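Long-range contact in arsenite methyltransferase (Chlamydomonas reinhardtii, PDB 5EVJ), which probably catalyses the stepwise methylation of trivalent arsenic bound to thiols, using S-adenosyl-L-methionine as the methyl donor: residues G288-K294 and P335-G341. The protein carries 15 engineered substitutions. Residues are numbered along the deposited sequence; the frame is centred on the assembly and turned at random.
Sequences GQVAVYK and PHFTIIG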
loop_
_atom_site.group_PDB
_atom_site.type_symbol
_atom_site.label_atom_id
_atom_site.label_comp_id
_atom_site.label_asym_id
_atom_site.label_seq_id
_atom_site.Cartn_x
_atom_site.Cartn_y
_atom_site.Cartn_z
ATOM N N GLY A 288 -23.313 -3.782 -14.379
ATOM C CA GLY A 288 -23.137 -3.684 -15.831
ATOM C C GLY A 288 -22.159 -2.611 -16.328
ATOM O O GLY A 288 -22.306 -2.101 -17.479
ATOM N N GLN A 289 -21.165 -2.265 -15.491
ATOM C CA GLN A 289 -20.218 -1.274 -15.895
ATOM C C GLN A 289 -19.096 -1.863 -16.753
ATOM O O GLN A 289 -18.756 -3.073 -16.651
ATOM C CB GLN A 289 -19.654 -0.531 -14.683
ATOM C CG GLN A 289 -20.677 0.258 -13.881
ATOM C CD GLN A 289 -20.209 0.391 -12.424
ATOM O OE1 GLN A 289 -19.987 -0.602 -11.725
ATOM N NE2 GLN A 289 -19.945 1.604 -12.021
ATOM N N VAL A 290 -18.494 -0.986 -17.563
ATOM C CA VAL A 290 -17.263 -1.349 -18.344
ATOM C C VAL A 290 -16.166 -0.353 -18.066
ATOM O O VAL A 290 -16.448 0.850 -18.093
ATOM C CB VAL A 290 -17.616 -1.262 -19.859
ATOM C CG1 VAL A 290 -16.389 -1.444 -20.772
ATOM C CG2 VAL A 290 -18.748 -2.264 -20.168
ATOM N N ALA A 291 -14.936 -0.841 -17.908
ATOM C CA ALA A 291 -13.733 -0.020 -17.697
ATOM C C ALA A 291 -12.740 -0.067 -18.890
ATOM O O ALA A 291 -12.531 -1.138 -19.538
ATOM C CB ALA A 291 -12.995 -0.440 -16.409
ATOM N N VAL A 292 -12.153 1.089 -19.210
ATOM C CA VAL A 292 -11.208 1.116 -20.281
ATOM C C VAL A 292 -10.089 1.896 -19.696
ATOM O O VAL A 292 -10.280 3.077 -19.242
ATOM C CB VAL A 292 -11.756 1.843 -21.565
ATOM C CG1 VAL A 292 -10.812 1.698 -22.773
ATOM C CG2 VAL A 292 -13.144 1.351 -21.920
ATOM N N TYR A 293 -8.945 1.223 -19.637
ATOM C CA TYR A 293 -7.747 1.884 -19.310
ATOM C C TYR A 293 -7.186 2.594 -20.497
ATOM O O TYR A 293 -7.036 2.005 -21.558
ATOM C CB TYR A 293 -6.809 0.904 -18.783
ATOM C CG TYR A 293 -5.464 1.514 -18.580
ATOM C CD1 TYR A 293 -5.295 2.574 -17.671
ATOM C CD2 TYR A 293 -4.327 0.980 -19.252
ATOM C CE1 TYR A 293 -4.033 3.129 -17.454
ATOM C CE2 TYR A 293 -3.055 1.533 -19.023
ATOM C CZ TYR A 293 -2.902 2.611 -18.125
ATOM O OH TYR A 293 -1.654 3.184 -17.883
ATOM N N LYS A 294 -6.922 3.889 -20.335
ATOM C CA LYS A 294 -6.559 4.774 -21.446
ATOM C C LYS A 294 -5.048 4.800 -21.755
ATOM O O LYS A 294 -4.620 5.455 -22.700
ATOM C CB LYS A 294 -7.113 6.241 -21.250
ATOM C CG LYS A 294 -8.607 6.370 -21.450
ATOM C CD LYS A 294 -9.078 7.834 -21.350
ATOM C CE LYS A 294 -9.177 8.209 -19.882
ATOM N NZ LYS A 294 -10.107 9.341 -19.628
ATOM N N PRO A 335 -8.499 9.620 -13.709
ATOM C CA PRO A 335 -8.229 10.350 -14.961
ATOM C C PRO A 335 -7.706 9.386 -16.084
ATOM O O PRO A 335 -7.751 9.735 -17.258
ATOM C CB PRO A 335 -7.096 11.324 -14.582
ATOM C CG PRO A 335 -7.269 11.517 -13.083
ATOM C CD PRO A 335 -7.691 10.155 -12.581
ATOM N N HIS A 336 -7.153 8.234 -15.705
ATOM C CA HIS A 336 -6.629 7.295 -16.691
ATOM C C HIS A 336 -7.613 6.219 -17.162
ATOM O O HIS A 336 -7.195 5.294 -17.910
ATOM C CB HIS A 336 -5.397 6.616 -16.140
ATOM C CG HIS A 336 -4.422 7.570 -15.534
ATOM N ND1 HIS A 336 -3.627 8.392 -16.295
ATOM C CD2 HIS A 336 -4.141 7.872 -14.231
ATOM C CE1 HIS A 336 -2.894 9.164 -15.503
ATOM N NE2 HIS A 336 -3.166 8.843 -14.248
ATOM N N PHE A 337 -8.875 6.288 -16.731
ATOM C CA PHE A 337 -9.840 5.239 -17.038
ATOM C C PHE A 337 -11.124 5.836 -17.498
ATOM O O PHE A 337 -11.481 6.851 -16.989
ATOM C CB PHE A 337 -10.176 4.412 -15.786
ATOM C CG PHE A 337 -9.087 3.489 -15.440
ATOM C CD1 PHE A 337 -8.053 3.913 -14.652
ATOM C CD2 PHE A 337 -9.087 2.162 -15.958
ATOM C CE1 PHE A 337 -7.002 3.053 -14.335
ATOM C CE2 PHE A 337 -8.037 1.286 -15.645
ATOM C CZ PHE A 337 -6.981 1.714 -14.858
ATOM N N THR A 338 -11.857 5.153 -18.381
ATOM C CA THR A 338 -13.229 5.520 -18.698
ATOM C C THR A 338 -14.080 4.409 -18.141
ATOM O O THR A 338 -13.776 3.211 -18.316
ATOM C CB THR A 338 -13.434 5.557 -20.256
ATOM O OG1 THR A 338 -12.399 6.337 -20.875
ATOM C CG2 THR A 338 -14.827 6.082 -20.726
ATOM N N ILE A 339 -15.181 4.811 -17.519
ATOM C CA ILE A 339 -16.199 3.918 -17.041
ATOM C C ILE A 339 -17.403 4.125 -17.877
ATOM O O ILE A 339 -17.908 5.241 -18.008
ATOM C CB ILE A 339 -16.644 4.291 -15.598
ATOM C CG1 ILE A 339 -15.445 4.260 -14.654
ATOM C CG2 ILE A 339 -17.540 3.213 -15.088
ATOM C CD1 ILE A 339 -14.762 2.878 -14.625
ATOM N N ILE A 340 -17.933 3.043 -18.407
ATOM C CA ILE A 340 -19.178 3.180 -19.124
ATOM C C ILE A 340 -20.227 2.516 -18.278
ATOM O O ILE A 340 -20.087 1.368 -17.864
ATOM C CB ILE A 340 -19.053 2.455 -20.483
ATOM C CG1 ILE A 340 -18.094 3.235 -21.401
ATOM C CG2 ILE A 340 -20.392 2.383 -21.138
ATOM C CD1 ILE A 340 -17.143 2.379 -22.221
ATOM N N GLY A 341 -21.317 3.212 -18.065
ATOM C CA GLY A 341 -22.383 2.716 -17.227
ATOM C C GLY A 341 -22.412 3.468 -15.924
ATOM O O GLY A 341 -21.717 4.464 -15.745
HETATM O O HOH W 1 -20.123 4.374 -12.748
#
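Tyr293 has chi1 near 180° (173°), which carries its ring away from the backbone N to lie beside His336 and across Phe337, while Phe337, whose CG lies anti to the carbonyl carbon, brings the end of its side chain nearer to Tyr293. The two form a non-hydrogen-bonded pair in a three-stranded antiparallel sheet, far from the centre of the chain, where strand 289-293 lies between the two outer strands, 318-320 and 337-340. Tyr293 CD1 sits 3.4 Å from Phe337 CZ, over one face of the phenylalanine ring near its rim, and the ring planes meet obliquely at 43°. Tyrosine suits this place because its ring packs against phenylalanine while its OH is hydrogen-bonded to His300 O and Ile297 N. Phe337 also meets Phe312 edge-to-face and touches Val328 of helix 322-329; an alanine here would probably open a gap beside Tyr293 and remove the aromatic partner of Phe312. On the same face the small Ala291 packs against Phe312 and Val320 as well as Ile339, its CB 4.2 Å from Ile339 CD1.

Val290 pairs with Ile340, and Val292 with Thr338, through two backbone hydrogen bonds each; Ile340 N to Val290 O, at 2.7 Å, is nearly straight (168°). On this more exposed face the beta-branched residues suit extended backbone, and Ile340 CD1 reaches Val292 CG2. At Gly341 a CB would jam against Ile340 O and crowd Gln289 CA; a water accepts from Gln289 NE2 and bonds weakly to Gly341 O. Beyond the pairing, Lys294 N bonds to His336 O, and the lysine's flexible chain, bent at chi3, lets NZ make a weak hydrogen bond to Pro335 O at 3.4 Å.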